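Local structure of endoglucanase, glycoside hydrolase family 5 protein (Cytophaga hutchinsonii, 5IHS) at residues 102-114 with 139-153. The protein is an endoglucanase of glycoside hydrolase family 5 that probably cleaves internal beta-1,4-glucosidic bonds of cellulose and probably contributes to the bacterium's use of crystalline cellulose. Sequence-based numbering, arbitrary orientation. Where two conformers were deposited one is given.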
ATOM      1  N   GLU A 102      -2.861 -18.211  -2.668  1.00  9.88           N
ATOM      2  CA  GLU A 102      -2.694 -16.763  -2.620  1.00  9.44           C
ATOM      3  C   GLU A 102      -2.150 -16.314  -1.270  1.00  9.40           C
ATOM      4  O   GLU A 102      -1.307 -15.414  -1.208  1.00  9.28           O
ATOM      5  CB  GLU A 102      -3.993 -16.057  -3.007  1.00  9.93           C
ATOM      6  CG  GLU A 102      -4.437 -16.355  -4.450  1.00 10.24           C
ATOM      7  CD  GLU A 102      -3.311 -16.204  -5.482  1.00 10.70           C
ATOM      8  OE1 GLU A 102      -2.739 -15.099  -5.599  1.00 10.95           O
ATOM      9  OE2 GLU A 102      -2.982 -17.206  -6.158  1.00 12.60           O
ATOM     10  N   LYS A 103      -2.595 -16.939  -0.181  1.00  9.62           N
ATOM     11  CA  LYS A 103      -2.040 -16.614   1.126  1.00  9.95           C
ATOM     12  C   LYS A 103      -0.556 -16.953   1.186  1.00  9.18           C
ATOM     13  O   LYS A 103       0.225 -16.222   1.800  1.00  9.88           O
ATOM     14  CB  LYS A 103      -2.825 -17.366   2.200  1.00 12.77           C
ATOM     15  CG  LYS A 103      -2.347 -17.209   3.627  1.00 17.45           C
ATOM     16  CD  LYS A 103      -3.160 -18.147   4.538  1.00 21.61           C
ATOM     17  CE  LYS A 103      -2.526 -18.363   5.909  1.00 24.51           C
ATOM     18  NZ  LYS A 103      -3.257 -19.330   6.768  1.00 25.82           N
ATOM     19  N   MET A 104      -0.143 -18.053   0.543  1.00  8.84           N
ATOM     20  CA  MET A 104       1.270 -18.415   0.526  1.00  9.61           C
ATOM     21  C   MET A 104       2.116 -17.309  -0.094  1.00  9.15           C
ATOM     22  O   MET A 104       3.191 -16.975   0.420  1.00  9.27           O
ATOM     23  CB  MET A 104       1.455 -19.724  -0.250  1.00 11.40           C
ATOM     24  CG  MET A 104       2.902 -20.170  -0.397  1.00 13.85           C
ATOM     25  SD  MET A 104       3.147 -21.436  -1.659  1.00 16.88           S
ATOM     26  CE  MET A 104       2.827 -20.482  -3.154  1.00 19.52           C
ATOM     27  N   LYS A 105       1.656 -16.743  -1.220  1.00  8.55           N
ATOM     28  CA  LYS A 105       2.399 -15.678  -1.888  1.00  8.73           C
ATOM     29  C   LYS A 105       2.537 -14.465  -0.982  1.00  8.15           C
ATOM     30  O   LYS A 105       3.605 -13.840  -0.920  1.00  8.47           O
ATOM     31  CB  LYS A 105       1.694 -15.273  -3.182  1.00  9.76           C
ATOM     32  CG  LYS A 105       1.671 -16.331  -4.251  1.00 11.23           C
ATOM     33  CD  LYS A 105       0.724 -15.932  -5.371  1.00 12.56           C
ATOM     34  CE  LYS A 105       0.585 -17.014  -6.410  1.00 13.18           C
ATOM     35  NZ  LYS A 105      -0.513 -16.696  -7.335  1.00 11.67           N
ATOM     36  N   VAL A 106       1.449 -14.087  -0.306  1.00  8.29           N
ATOM     37  CA  VAL A 106       1.508 -12.975   0.641  1.00  8.42           C
ATOM     38  C   VAL A 106       2.532 -13.259   1.731  1.00  8.11           C
ATOM     39  O   VAL A 106       3.366 -12.406   2.059  1.00  7.73           O
ATOM     40  CB  VAL A 106       0.115 -12.703   1.238  1.00  8.86           C
ATOM     41  CG1 VAL A 106       0.195 -11.699   2.381  1.00  9.38           C
ATOM     42  CG2 VAL A 106      -0.847 -12.229   0.176  1.00  9.82           C
ATOM     43  N   MET A 107       2.465 -14.452   2.324  1.00  8.08           N
ATOM     44  CA  MET A 107       3.362 -14.771   3.426  1.00  8.72           C
ATOM     45  C   MET A 107       4.817 -14.804   2.981  1.00  8.32           C
ATOM     46  O   MET A 107       5.706 -14.446   3.758  1.00  8.52           O
ATOM     47  CB  MET A 107       2.957 -16.088   4.078  1.00  9.35           C
ATOM     48  CG  MET A 107       1.637 -15.984   4.827  1.00 10.65           C
ATOM     49  SD  MET A 107       1.234 -17.412   5.825  1.00 13.63           S
ATOM     50  CE  MET A 107       1.105 -18.667   4.563  1.00 15.00           C
ATOM     51  N   GLU A 108       5.089 -15.223   1.748  1.00  8.24           N
ATOM     52  CA  GLU A 108       6.466 -15.196   1.279  1.00  8.67           C
ATOM     53  C   GLU A 108       6.995 -13.767   1.256  1.00  7.84           C
ATOM     54  O   GLU A 108       8.137 -13.513   1.657  1.00  8.23           O
ATOM     55  CB  GLU A 108       6.557 -15.854  -0.092  1.00  9.81           C
ATOM     56  CG  GLU A 108       7.986 -16.010  -0.599  1.00 12.31           C
ATOM     57  CD  GLU A 108       8.851 -16.996   0.226  1.00 15.32           C
ATOM     58  OE1 GLU A 108       8.306 -17.700   1.099  1.00 18.09           O
ATOM     59  OE2 GLU A 108      10.087 -17.056  -0.001  1.00 18.01           O
ATOM     60  N   VAL A 109       6.174 -12.815   0.809  1.00  7.30           N
ATOM     61  CA  VAL A 109       6.591 -11.419   0.782  1.00  7.33           C
ATOM     62  C   VAL A 109       6.719 -10.857   2.195  1.00  7.00           C
ATOM     63  O   VAL A 109       7.684 -10.154   2.507  1.00  7.44           O
ATOM     64  CB  VAL A 109       5.639 -10.605  -0.113  1.00  7.80           C
ATOM     65  CG1 VAL A 109       5.906  -9.111   0.004  1.00  8.15           C
ATOM     66  CG2 VAL A 109       5.786 -11.079  -1.566  1.00  8.49           C
ATOM     67  N   VAL A 110       5.741 -11.131   3.058  1.00  7.39           N
ATOM     68  CA  VAL A 110       5.826 -10.690   4.449  1.00  7.90           C
ATOM     69  C   VAL A 110       7.084 -11.238   5.108  1.00  7.57           C
ATOM     70  O   VAL A 110       7.822 -10.502   5.779  1.00  7.94           O
ATOM     71  CB  VAL A 110       4.559 -11.096   5.226  1.00  8.43           C
ATOM     72  CG1 VAL A 110       4.732 -10.831   6.719  1.00  9.76           C
ATOM     73  CG2 VAL A 110       3.340 -10.365   4.681  1.00  8.94           C
ATOM     74  N   ASN A 111       7.336 -12.540   4.935  1.00  7.94           N
ATOM     75  CA  ASN A 111       8.501 -13.157   5.556  1.00  8.67           C
ATOM     76  C   ASN A 111       9.783 -12.498   5.072  1.00  8.35           C
ATOM     77  O   ASN A 111      10.726 -12.289   5.850  1.00  8.94           O
ATOM     78  CB  ASN A 111       8.521 -14.656   5.248  1.00  9.45           C
ATOM     79  CG  ASN A 111       7.485 -15.437   6.043  1.00 11.43           C
ATOM     80  OD1 ASN A 111       6.866 -14.910   6.963  1.00 12.29           O
ATOM     81  ND2 ASN A 111       7.316 -16.714   5.704  1.00 12.52           N
ATOM     82  N   ALA A 112       9.848 -12.181   3.781  1.00  7.83           N
ATOM     83  CA  ALA A 112      11.034 -11.536   3.237  1.00  8.10           C
ATOM     84  C   ALA A 112      11.192 -10.126   3.779  1.00  7.73           C
ATOM     85  O   ALA A 112      12.306  -9.695   4.083  1.00  8.24           O
ATOM     86  CB  ALA A 112      10.963 -11.505   1.713  1.00  8.56           C
ATOM     87  N   ALA A 113      10.093  -9.373   3.886  1.00  7.36           N
ATOM     88  CA  ALA A 113      10.180  -8.037   4.469  1.00  7.77           C
ATOM     89  C   ALA A 113      10.690  -8.094   5.902  1.00  7.88           C
ATOM     90  O   ALA A 113      11.483  -7.240   6.324  1.00  8.09           O
ATOM     91  CB  ALA A 113       8.819  -7.349   4.414  1.00  7.74           C
ATOM     92  N   ILE A 114      10.238  -9.088   6.672  1.00  8.00           N
ATOM     93  CA  ILE A 114      10.731  -9.257   8.037  1.00  8.41           C
ATOM     94  C   ILE A 114      12.227  -9.575   8.022  1.00  8.89           C
ATOM     95  O   ILE A 114      13.015  -8.984   8.772  1.00  9.59           O
ATOM     96  CB  ILE A 114       9.898 -10.322   8.781  1.00  9.61           C
ATOM     97  CG1 ILE A 114       8.455  -9.835   8.974  1.00  9.72           C
ATOM     98  CG2 ILE A 114      10.522 -10.668  10.126  1.00 10.51           C
ATOM     99  CD1 ILE A 114       7.468 -10.939   9.371  1.00 10.31           C
ATOM    100  N   PHE A 139      -9.150 -14.537   6.833  1.00  9.39           N
ATOM    101  CA  PHE A 139      -7.818 -14.223   6.328  1.00  9.25           C
ATOM    102  C   PHE A 139      -7.061 -13.322   7.293  1.00  8.68           C
ATOM    103  O   PHE A 139      -5.908 -13.594   7.652  1.00  9.06           O
ATOM    104  CB  PHE A 139      -7.927 -13.549   4.963  1.00  9.13           C
ATOM    105  CG  PHE A 139      -6.613 -13.035   4.459  1.00  8.84           C
ATOM    106  CD1 PHE A 139      -5.636 -13.913   4.022  1.00  9.40           C
ATOM    107  CD2 PHE A 139      -6.344 -11.676   4.430  1.00  8.89           C
ATOM    108  CE1 PHE A 139      -4.415 -13.449   3.566  1.00 10.34           C
ATOM    109  CE2 PHE A 139      -5.124 -11.206   3.978  1.00  9.19           C
ATOM    110  CZ  PHE A 139      -4.154 -12.094   3.546  1.00  9.46           C
ATOM    111  N   PHE A 140      -7.686 -12.221   7.706  1.00  8.54           N
ATOM    112  CA  PHE A 140      -6.987 -11.278   8.564  1.00  8.35           C
ATOM    113  C   PHE A 140      -6.749 -11.840   9.956  1.00  8.52           C
ATOM    114  O   PHE A 140      -5.723 -11.526  10.568  1.00  9.26           O
ATOM    115  CB  PHE A 140      -7.688  -9.923   8.572  1.00  8.25           C
ATOM    116  CG  PHE A 140      -7.313  -9.086   7.391  1.00  7.96           C
ATOM    117  CD1 PHE A 140      -6.034  -8.566   7.289  1.00  7.90           C
ATOM    118  CD2 PHE A 140      -8.201  -8.859   6.353  1.00  7.74           C
ATOM    119  CE1 PHE A 140      -5.641  -7.831   6.180  1.00  7.90           C
ATOM    120  CE2 PHE A 140      -7.811  -8.109   5.240  1.00  7.61           C
ATOM    121  CZ  PHE A 140      -6.526  -7.593   5.165  1.00  7.63           C
ATOM    122  N   SER A 141      -7.660 -12.668  10.475  1.00  9.29           N
ATOM    123  CA  SER A 141      -7.401 -13.343  11.746  0.66 10.34           C
ATOM    124  C   SER A 141      -6.158 -14.216  11.651  1.00 10.51           C
ATOM    125  O   SER A 141      -5.320 -14.242  12.564  1.00 11.42           O
ATOM    126  CB  SER A 141      -8.594 -14.216  12.140  0.66 11.94           C
ATOM    127  OG  SER A 141      -9.718 -13.443  12.493  0.66 12.37           O
ATOM    128  N   GLU A 142      -6.027 -14.963  10.555  1.00 10.30           N
ATOM    129  CA  GLU A 142      -4.855 -15.820  10.380  1.00 10.41           C
ATOM    130  C   GLU A 142      -3.575 -14.999  10.304  1.00  9.97           C
ATOM    131  O   GLU A 142      -2.559 -15.356  10.916  1.00 10.25           O
ATOM    132  CB  GLU A 142      -5.010 -16.652   9.115  1.00 11.98           C
ATOM    133  CG  GLU A 142      -6.060 -17.710   9.252  1.00 15.93           C
ATOM    134  CD  GLU A 142      -6.311 -18.467   7.972  1.00 18.97           C
ATOM    135  OE1 GLU A 142      -5.562 -18.261   6.995  1.00 20.48           O
ATOM    136  OE2 GLU A 142      -7.261 -19.281   7.949  1.00 20.61           O
ATOM    137  N   MET A 143      -3.598 -13.903   9.545  1.00  9.44           N
ATOM    138  CA  MET A 143      -2.404 -13.081   9.415  1.00  9.61           C
ATOM    139  C   MET A 143      -2.038 -12.438  10.741  1.00  9.50           C
ATOM    140  O   MET A 143      -0.860 -12.399  11.114  1.00  9.73           O
ATOM    141  CB  MET A 143      -2.603 -12.020   8.323  1.00 10.08           C
ATOM    142  CG  MET A 143      -2.766 -12.562   6.899  1.00 11.70           C
ATOM    143  SD  MET A 143      -1.356 -13.511   6.307  1.00 13.79           S
ATOM    144  CE  MET A 143      -1.973 -15.128   6.613  1.00 16.49           C
ATOM    145  N   ALA A 144      -3.033 -11.917  11.460  1.00  9.30           N
ATOM    146  CA  ALA A 144      -2.771 -11.268  12.736  1.00  9.86           C
ATOM    147  C   ALA A 144      -2.292 -12.269  13.781  1.00 10.37           C
ATOM    148  O   ALA A 144      -1.417 -11.954  14.591  1.00 10.59           O
ATOM    149  CB  ALA A 144      -4.031 -10.543  13.200  1.00 10.21           C
ATOM    150  N   LYS A 145      -2.846 -13.481  13.786  1.00  9.66           N
ATOM    151  CA  LYS A 145      -2.371 -14.476  14.744  1.00 10.76           C
ATOM    152  C   LYS A 145      -0.910 -14.822  14.482  1.00 11.22           C
ATOM    153  O   LYS A 145      -0.123 -14.992  15.420  1.00 12.88           O
ATOM    154  CB  LYS A 145      -3.250 -15.725  14.692  1.00 12.92           C
ATOM    155  CG  LYS A 145      -2.900 -16.751  15.778  1.00 15.44           C
ATOM    156  CD  LYS A 145      -3.886 -17.916  15.830  1.00 18.58           C
ATOM    157  CE  LYS A 145      -3.556 -18.863  16.982  1.00 22.12           C
ATOM    158  NZ  LYS A 145      -4.478 -20.036  17.082  1.00 24.38           N
ATOM    159  N   LYS A 146      -0.528 -14.934  13.215  1.00 10.49           N
ATOM    160  CA  LYS A 146       0.840 -15.326  12.896  1.00 11.79           C
ATOM    161  C   LYS A 146       1.821 -14.177  13.092  1.00 11.36           C
ATOM    162  O   LYS A 146       2.916 -14.379  13.630  1.00 12.83           O
ATOM    163  CB  LYS A 146       0.914 -15.838  11.461  1.00 12.96           C
ATOM    164  CG  LYS A 146       2.322 -16.277  11.057  1.00 14.50           C
ATOM    165  CD  LYS A 146       2.327 -17.084   9.774  1.00 15.54           C
ATOM    166  CE  LYS A 146       3.718 -17.646   9.451  1.00 15.84           C
ATOM    167  NZ  LYS A 146       3.774 -18.192   8.076  1.00 16.01           N
ATOM    168  N   TYR A 147       1.457 -12.973  12.658  1.00 10.37           N
ATOM    169  CA  TYR A 147       2.400 -11.867  12.584  1.00 10.57           C
ATOM    170  C   TYR A 147       2.114 -10.758  13.592  1.00 10.80           C
ATOM    171  O   TYR A 147       2.777  -9.716  13.551  1.00 11.52           O
ATOM    172  CB  TYR A 147       2.403 -11.303  11.163  1.00 11.32           C
ATOM    173  CG  TYR A 147       2.867 -12.288  10.108  1.00 12.00           C
ATOM    174  CD1 TYR A 147       4.188 -12.689  10.049  1.00 12.03           C
ATOM    175  CD2 TYR A 147       1.990 -12.808   9.170  1.00 13.29           C
ATOM    176  CE1 TYR A 147       4.630 -13.575   9.076  1.00 12.94           C
ATOM    177  CE2 TYR A 147       2.416 -13.693   8.199  1.00 14.48           C
ATOM    178  CZ  TYR A 147       3.738 -14.082   8.157  1.00 14.27           C
ATOM    179  OH  TYR A 147       4.148 -14.974   7.176  1.00 16.01           O
ATOM    180  N   GLY A 148       1.165 -10.966  14.510  1.00 11.74           N
ATOM    181  CA  GLY A 148       0.663  -9.877  15.328  1.00 13.98           C
ATOM    182  C   GLY A 148       1.700  -9.173  16.177  1.00 16.99           C
ATOM    183  O   GLY A 148       1.561  -7.981  16.462  1.00 20.64           O
ATOM    184  N   ASN A 149       2.738  -9.879  16.613  1.00 15.84           N
ATOM    185  CA  ASN A 149       3.739  -9.269  17.485  1.00 20.14           C
ATOM    186  C   ASN A 149       4.898  -8.596  16.734  1.00 18.50           C
ATOM    187  O   ASN A 149       5.948  -8.351  17.344  1.00 19.80           O
ATOM    188  CB  ASN A 149       4.296 -10.314  18.460  1.00 25.52           C
ATOM    189  CG  ASN A 149       4.891  -9.692  19.718  1.00 30.33           C
ATOM    190  OD1 ASN A 149       4.499  -8.597  20.130  1.00 32.26           O
ATOM    191  ND2 ASN A 149       5.841 -10.394  20.339  1.00 31.82           N
ATOM    192  N   ILE A 150       4.740  -8.250  15.461  1.00 15.99           N
ATOM    193  CA  ILE A 150       5.865  -7.941  14.589  1.00 13.47           C
ATOM    194  C   ILE A 150       5.699  -6.537  14.027  1.00 11.75           C
ATOM    195  O   ILE A 150       4.659  -6.230  13.438  1.00 12.34           O
ATOM    196  CB  ILE A 150       6.005  -8.989  13.472  1.00 14.31           C
ATOM    197  CG1 ILE A 150       6.210 -10.348  14.155  1.00 17.09           C
ATOM    198  CG2 ILE A 150       7.155  -8.653  12.559  1.00 14.73           C
ATOM    199  CD1 ILE A 150       6.273 -11.503  13.245  1.00 18.54           C
ATOM    200  N   PRO A 151       6.694  -5.651  14.163  1.00 10.57           N
ATOM    201  CA  PRO A 151       6.464  -4.232  13.828  1.00 10.69           C
ATOM    202  C   PRO A 151       6.391  -3.941  12.342  1.00  9.20           C
ATOM    203  O   PRO A 151       5.938  -2.852  11.956  1.00  9.26           O
ATOM    204  CB  PRO A 151       7.663  -3.522  14.469  1.00 12.03           C
ATOM    205  CG  PRO A 151       8.741  -4.588  14.506  1.00 12.36           C
ATOM    206  CD  PRO A 151       8.007  -5.863  14.813  1.00 11.82           C
ATOM    207  N   ASN A 152       6.820  -4.868  11.495  1.00  8.79           N
ATOM    208  CA  ASN A 152       6.856  -4.606  10.057  1.00  8.24           C
ATOM    209  C   ASN A 152       5.469  -4.510   9.428  1.00  7.12           C
ATOM    210  O   ASN A 152       5.357  -3.995   8.313  1.00  7.36           O
ATOM    211  CB  ASN A 152       7.581  -5.755   9.349  1.00  8.16           C
ATOM    212  CG  ASN A 152       8.927  -6.068   9.953  1.00  8.47           C
ATOM    213  OD1 ASN A 152       9.020  -6.451  11.126  1.00  8.97           O
ATOM    214  ND2 ASN A 152       9.985  -5.970   9.140  1.00  8.68           N
ATOM    215  N   ILE A 153       4.441  -5.046  10.081  1.00  7.80           N
ATOM    216  CA  ILE A 153       3.157  -5.326   9.437  1.00  8.08           C
ATOM    217  C   ILE A 153       2.262  -4.094   9.416  1.00  7.40           C
ATOM    218  O   ILE A 153       2.030  -3.464  10.453  1.00  8.01           O
ATOM    219  CB  ILE A 153       2.428  -6.458  10.178  1.00  9.90           C
ATOM    220  CG1 ILE A 153       3.332  -7.677  10.437  1.00 11.50           C
ATOM    221  CG2 ILE A 153       1.117  -6.804   9.462  1.00 10.63           C
ATOM    222  CD1 ILE A 153       3.815  -8.352   9.203  1.00 11.66           C
TER
HETATM  223  O   HOH W   1       6.432 -18.668   7.777  1.00  9.52           O
HETATM  224  O   HOH W   2      12.492  -6.913  10.425  1.00 10.03           O
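The Tyr147 ring is sandwiched: Val110 CG1 sits over the centre of one face, a CH-pi contact 3.7 Å from the centroid, while CG of its own neighbour Lys146 lies over the other. Met107 CG and Asn111 OD1 flank the ring near its plane, and Ile114 CD1 approaches obliquely, so the tyrosine is a knob in a hole of helix 99-116. Its OH donates to Asn111 OD1 at 2.7 Å, arriving 41° out of the carbonyl plane. A phenylalanine in its place would probably leave that carbonyl without its cross-helix donor and the Asn111 amide freer to turn. Asn111 ND2 and Lys146 NZ also share a water.

Toward the N-terminal ends of the two segments, the Phe139 ring takes Lys103 CG at its edge and Met143 CG over one face. Extended beyond CG, with CG anti to the backbone N (chi1 177°), Lys103 runs alongside Met143 in the reverse sense, its CE only 3.4 Å from Met143 CE, a tight pair. Its NZ then meets Glu142 OE1 at 2.6 Å, a salt bridge in which the ammonium comes in from above the carboxylate plane.

The same Val110 CG1 also touches Ile153 CD1 at 3.6 Å, where the chain enters strand 153-156. Asn152 ND2 hydrogen-bonds to Ile118 O and, through a water, to Ile114 O. These neighbouring outer helices of the TIM barrel, crossing at -30°, pair a largely apolar seam with polar links at its partly exposed margin, while buried Asn152 is tied to Ile118.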